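PDB 3DSQ: pyrrolysyl-tRNA synthetase from Desulfitobacterium hafniense, which probably catalyses the ATP-dependent attachment of pyrrolysine to its tRNA, as a homodimeric class II aminoacyl-tRNA synthetase. Local coordinates for residues 102-107 and 239-244; 178-184 and 246-251. One frame throughout, in Å; residues are numbered along the deposited sequence.

Contact 1: 102-107 and 239-244; sequences ALAKMT and FLDEKW
The type I beta turn from Ala104 to Thr107, close to the end of helix 100-104, passes alongside segment 239-244, with Lys105 and Lys243 6.1 Å apart from CA to CA and Met106 and Leu240 somewhat farther. The indole of Trp244 makes the largest contribution. Lys105 lies over one of its faces: CG stands anti to the carbonyl carbon (chi1 -56°) and the chain beyond is fully extended, which draws CD across the six-membered ring, 3.7 Å from its centroid, as a CH-pi contact. Farther out, NZ makes a cation-pi interaction with the same ring, 4.6 Å from the centroid. The indole NE1 donates to Lys105 O at 3.3 Å, a bent bond whose donor sits above the carbonyl plane. Ala102 O comes up to the ring edge at CZ2, and the sulfur of Met106 lies obliquely beside the five-membered ring in a Met-aromatic contact. Leu240 sets its two methyls against carbonyl oxygens of the turn, CD2 3.2 Å from Thr107 O and CD1 near Met106 O. A serine in place of Trp244 would probably leave Lys105 O without this donor and the lysine chain without a surface to lie on. With Tyr136 of helix 132-142 also stacked on Trp244, this CH-pi and cation-pi packing joins the end of helix 100-104 to the loop before strand 250-256 in the class II core domain.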
# COMPACT_ATOMS: atom_id res chain seq x y z
N ALA B 102 -9.77 -17.37 -8.64
CA ALA B 102 -8.61 -16.70 -9.22
C ALA B 102 -7.37 -17.43 -8.73
O ALA B 102 -6.49 -17.80 -9.51
CB ALA B 102 -8.56 -15.25 -8.78
N LEU B 103 -7.32 -17.67 -7.43
CA LEU B 103 -6.20 -18.34 -6.81
C LEU B 103 -5.98 -19.74 -7.41
O LEU B 103 -4.85 -20.13 -7.70
CB LEU B 103 -6.42 -18.42 -5.30
CG LEU B 103 -5.21 -18.55 -4.36
CD1 LEU B 103 -4.83 -19.99 -4.21
CD2 LEU B 103 -4.05 -17.72 -4.88
N ALA B 104 -7.07 -20.47 -7.61
CA ALA B 104 -7.00 -21.81 -8.17
C ALA B 104 -6.33 -21.82 -9.55
O ALA B 104 -5.52 -22.70 -9.84
CB ALA B 104 -8.41 -22.42 -8.27
N LYS B 105 -6.65 -20.84 -10.38
CA LYS B 105 -6.08 -20.74 -11.72
C LYS B 105 -4.58 -20.52 -11.72
O LYS B 105 -3.95 -20.49 -12.78
CB LYS B 105 -6.73 -19.58 -12.49
CG LYS B 105 -8.24 -19.64 -12.59
CD LYS B 105 -8.74 -18.43 -13.36
CE LYS B 105 -10.25 -18.37 -13.42
NZ LYS B 105 -10.69 -17.13 -14.12
N MET B 106 -3.99 -20.35 -10.54
CA MET B 106 -2.56 -20.11 -10.43
C MET B 106 -1.73 -21.37 -10.23
O MET B 106 -0.50 -21.30 -10.16
CB MET B 106 -2.29 -19.14 -9.28
CG MET B 106 -2.68 -17.71 -9.60
SD MET B 106 -1.74 -17.09 -11.03
CE MET B 106 -2.91 -16.22 -11.84
N THR B 107 -2.40 -22.52 -10.14
CA THR B 107 -1.70 -23.80 -9.97
C THR B 107 -2.23 -24.88 -10.90
O THR B 107 -2.33 -24.68 -12.11
CB THR B 107 -1.85 -24.31 -8.54
OG1 THR B 107 -3.24 -24.51 -8.25
CG2 THR B 107 -1.26 -23.32 -7.57
N PHE B 239 2.25 -22.51 -19.01
CA PHE B 239 1.26 -23.55 -18.77
C PHE B 239 -0.08 -22.99 -18.28
O PHE B 239 -1.13 -23.51 -18.63
CB PHE B 239 1.82 -24.54 -17.74
CG PHE B 239 0.80 -25.52 -17.22
CD1 PHE B 239 -0.01 -26.24 -18.09
CD2 PHE B 239 0.69 -25.75 -15.85
CE1 PHE B 239 -0.92 -27.19 -17.60
CE2 PHE B 239 -0.22 -26.69 -15.35
CZ PHE B 239 -1.02 -27.41 -16.23
N LEU B 240 -0.03 -21.93 -17.48
CA LEU B 240 -1.24 -21.32 -16.94
C LEU B 240 -1.99 -20.43 -17.94
O LEU B 240 -3.17 -20.17 -17.77
CB LEU B 240 -0.91 -20.50 -15.69
CG LEU B 240 -0.26 -21.20 -14.50
CD1 LEU B 240 0.11 -20.16 -13.46
CD2 LEU B 240 -1.22 -22.25 -13.92
N ASP B 241 -1.30 -19.97 -18.98
CA ASP B 241 -1.91 -19.09 -19.98
C ASP B 241 -3.29 -19.55 -20.47
O ASP B 241 -4.13 -18.73 -20.84
CB ASP B 241 -0.98 -18.93 -21.18
CG ASP B 241 0.20 -18.02 -20.90
OD1 ASP B 241 0.38 -17.61 -19.73
OD2 ASP B 241 0.94 -17.71 -21.84
N GLU B 242 -3.51 -20.87 -20.45
CA GLU B 242 -4.77 -21.47 -20.90
C GLU B 242 -5.97 -21.08 -20.03
O GLU B 242 -7.03 -20.74 -20.55
CB GLU B 242 -4.63 -23.00 -20.91
CG GLU B 242 -5.94 -23.79 -21.03
CD GLU B 242 -6.62 -23.64 -22.38
OE1 GLU B 242 -5.99 -23.97 -23.41
OE2 GLU B 242 -7.79 -23.21 -22.41
N LYS B 243 -5.79 -21.11 -18.72
CA LYS B 243 -6.88 -20.78 -17.81
C LYS B 243 -7.23 -19.29 -17.75
O LYS B 243 -8.34 -18.92 -17.38
CB LYS B 243 -6.56 -21.29 -16.40
CG LYS B 243 -6.46 -22.81 -16.33
CD LYS B 243 -6.14 -23.29 -14.93
CE LYS B 243 -6.03 -24.81 -14.88
NZ LYS B 243 -5.77 -25.31 -13.50
N TRP B 244 -6.28 -18.43 -18.12
CA TRP B 244 -6.52 -16.99 -18.10
C TRP B 244 -6.82 -16.42 -19.47
O TRP B 244 -6.91 -15.20 -19.63
CB TRP B 244 -5.31 -16.26 -17.49
CG TRP B 244 -5.12 -16.56 -16.04
CD1 TRP B 244 -4.28 -17.49 -15.50
CD2 TRP B 244 -5.84 -15.99 -14.94
NE1 TRP B 244 -4.43 -17.53 -14.13
CE2 TRP B 244 -5.39 -16.62 -13.76
CE3 TRP B 244 -6.83 -15.00 -14.84
CZ2 TRP B 244 -5.90 -16.30 -12.50
CZ3 TRP B 244 -7.34 -14.68 -13.58
CH2 TRP B 244 -6.87 -15.33 -12.43

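Contact 2: 178-184 and 246-251; sequences TELGTPL and IFDPWV
Leu184 crosses the ring of Pro249 at about a right angle, its CD2 3.7 Å from Pro249 CG. The same proline lies against the backbone that follows strand 171-180, its CB 3.0 Å from Thr182 O. On the sheet face that carries Leu180 and Trp250, Leu180 has CG anti to the backbone N (chi1 171°), and its CD1 reaches Ile246 CG2 at 4.1 Å and, about as near, the CB of Asp248. Trp250 presents its CB to Glu179 O, while the indole leads off to meet Trp139 and turns its NE1 to Asp241.

These side chains flank the join of two neighbouring antiparallel strands, 171-180 and 250-256, in the central sheet of the class II synthetase core. Glu179 and Val251 form a hydrogen-bonded pair: Glu179 N donates to Val251 O at 2.9 Å, and Val251 N returns a similar bond in the plane of the Glu179 carbonyl. Leu180 and Trp250 follow as a non-hydrogen-bonded pair. One further backbone bond, Gly181 N to Pro249 O at 2.8 Å, holds the chains together just beyond the paired residues; the positive phi of Gly181 (106°) would jam a side chain against the preceding carbonyl. Thr182 N adds a weak bond to the same proline oxygen.

On the other face, Glu179 extends from a CG anti to the backbone N, and its OE1 accepts from Thr182 OG1 at 2.8 Å through the anti lone pair. The carboxylate also forms salt bridges with Arg151 and Arg190, which probably stabilise its negative charge and limit its rotation. Thr182 OG1 is in turn 3.7 Å from Val251 CG2, a methyl group that also packs on Glu179 CB.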
# COMPACT_ATOMS: atom_id res chain seq x y z
N THR B 178 5.50 -6.26 -16.11
CA THR B 178 5.27 -7.20 -17.19
C THR B 178 5.10 -6.53 -18.53
O THR B 178 4.85 -5.33 -18.61
CB THR B 178 3.97 -7.97 -16.96
OG1 THR B 178 2.87 -7.06 -17.10
CG2 THR B 178 3.93 -8.56 -15.55
N GLU B 179 5.24 -7.33 -19.57
CA GLU B 179 5.05 -6.88 -20.93
C GLU B 179 4.33 -8.02 -21.62
O GLU B 179 4.78 -9.15 -21.59
CB GLU B 179 6.38 -6.59 -21.65
CG GLU B 179 6.16 -6.06 -23.07
CD GLU B 179 7.46 -5.69 -23.77
OE1 GLU B 179 8.22 -6.61 -24.14
OE2 GLU B 179 7.72 -4.48 -23.96
N LEU B 180 3.18 -7.70 -22.20
CA LEU B 180 2.37 -8.67 -22.92
C LEU B 180 2.54 -8.39 -24.41
O LEU B 180 2.28 -7.27 -24.86
CB LEU B 180 0.89 -8.51 -22.55
CG LEU B 180 -0.12 -9.32 -23.37
CD1 LEU B 180 -0.05 -10.79 -22.99
CD2 LEU B 180 -1.51 -8.77 -23.09
N GLY B 181 2.98 -9.40 -25.15
CA GLY B 181 3.18 -9.22 -26.58
C GLY B 181 4.65 -9.14 -26.94
O GLY B 181 5.01 -8.68 -28.02
N THR B 182 5.51 -9.59 -26.03
CA THR B 182 6.94 -9.57 -26.26
C THR B 182 7.29 -10.56 -27.37
O THR B 182 6.78 -11.68 -27.39
CB THR B 182 7.71 -10.00 -24.98
OG1 THR B 182 7.28 -9.21 -23.87
CG2 THR B 182 9.21 -9.82 -25.18
N PRO B 183 8.15 -10.16 -28.33
CA PRO B 183 8.53 -11.06 -29.42
C PRO B 183 9.28 -12.23 -28.78
O PRO B 183 10.22 -12.00 -28.02
CB PRO B 183 9.46 -10.20 -30.28
CG PRO B 183 9.04 -8.79 -29.96
CD PRO B 183 8.80 -8.84 -28.48
N LEU B 184 8.87 -13.46 -29.07
CA LEU B 184 9.53 -14.64 -28.50
C LEU B 184 11.05 -14.52 -28.39
O LEU B 184 11.63 -14.69 -27.31
CB LEU B 184 9.21 -15.89 -29.31
CG LEU B 184 7.80 -16.48 -29.22
CD1 LEU B 184 7.70 -17.67 -30.17
CD2 LEU B 184 7.49 -16.91 -27.80
N ILE B 246 -4.97 -16.35 -22.21
CA ILE B 246 -3.85 -15.58 -22.74
C ILE B 246 -3.17 -16.41 -23.83
O ILE B 246 -2.98 -17.61 -23.66
CB ILE B 246 -2.82 -15.25 -21.64
CG1 ILE B 246 -3.48 -14.47 -20.50
CG2 ILE B 246 -1.66 -14.46 -22.23
CD1 ILE B 246 -4.06 -13.12 -20.91
N PHE B 247 -2.82 -15.78 -24.94
CA PHE B 247 -2.15 -16.50 -26.01
C PHE B 247 -1.09 -15.70 -26.75
O PHE B 247 -0.77 -15.98 -27.91
CB PHE B 247 -3.17 -17.09 -27.00
CG PHE B 247 -3.69 -18.43 -26.58
CD1 PHE B 247 -2.82 -19.43 -26.16
CD2 PHE B 247 -5.05 -18.71 -26.62
CE1 PHE B 247 -3.29 -20.70 -25.78
CE2 PHE B 247 -5.54 -19.98 -26.24
CZ PHE B 247 -4.65 -20.97 -25.82
N ASP B 248 -0.53 -14.71 -26.07
CA ASP B 248 0.53 -13.89 -26.63
C ASP B 248 1.75 -14.13 -25.75
O ASP B 248 1.62 -14.46 -24.57
CB ASP B 248 0.17 -12.41 -26.60
CG ASP B 248 -1.00 -12.07 -27.50
OD1 ASP B 248 -0.96 -12.44 -28.69
OD2 ASP B 248 -1.95 -11.42 -27.03
N PRO B 249 2.96 -14.02 -26.33
CA PRO B 249 4.17 -14.22 -25.53
C PRO B 249 4.21 -13.09 -24.52
O PRO B 249 3.61 -12.05 -24.74
CB PRO B 249 5.28 -14.10 -26.57
CG PRO B 249 4.63 -14.57 -27.82
CD PRO B 249 3.28 -13.90 -27.76
N TRP B 250 4.91 -13.30 -23.41
CA TRP B 250 5.02 -12.25 -22.39
C TRP B 250 6.16 -12.50 -21.43
O TRP B 250 6.73 -13.59 -21.39
CB TRP B 250 3.72 -12.14 -21.57
CG TRP B 250 3.33 -13.43 -20.86
CD1 TRP B 250 2.43 -14.36 -21.28
CD2 TRP B 250 3.85 -13.91 -19.61
NE1 TRP B 250 2.35 -15.39 -20.38
CE2 TRP B 250 3.21 -15.14 -19.34
CE3 TRP B 250 4.79 -13.42 -18.69
CZ2 TRP B 250 3.48 -15.90 -18.20
CZ3 TRP B 250 5.06 -14.18 -17.55
CH2 TRP B 250 4.40 -15.40 -17.31
N VAL B 251 6.51 -11.48 -20.67
CA VAL B 251 7.56 -11.59 -19.67
C VAL B 251 7.09 -10.84 -18.44
O VAL B 251 6.36 -9.85 -18.54
CB VAL B 251 8.90 -10.99 -20.14
CG1 VAL B 251 9.45 -11.82 -21.31
CG2 VAL B 251 8.72 -9.53 -20.53

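In the fold
Along the chain the segments alternate: 102-107, then 178-184, then 239-244 and 246-251, so the two contacts cross in sequence. Their centres lie about 16 Å apart, on the same side of the chain's centre. Contact 2 is largely buried, at the end of two adjacent strands of the mixed sheet, whereas contact 1 sits at the surface. Asp241 probably hydrogen-bonds through OD1 to Trp250 NE1 and through O to Ile246 N. Helix 132-142 packs on both contacts through Tyr136. Because 239-244 and 246-251 are almost continuous, the loop leading into strand 250-256 touches the end of helix 100-104 first and strand 171-180 at its finish, all within the class II core domain.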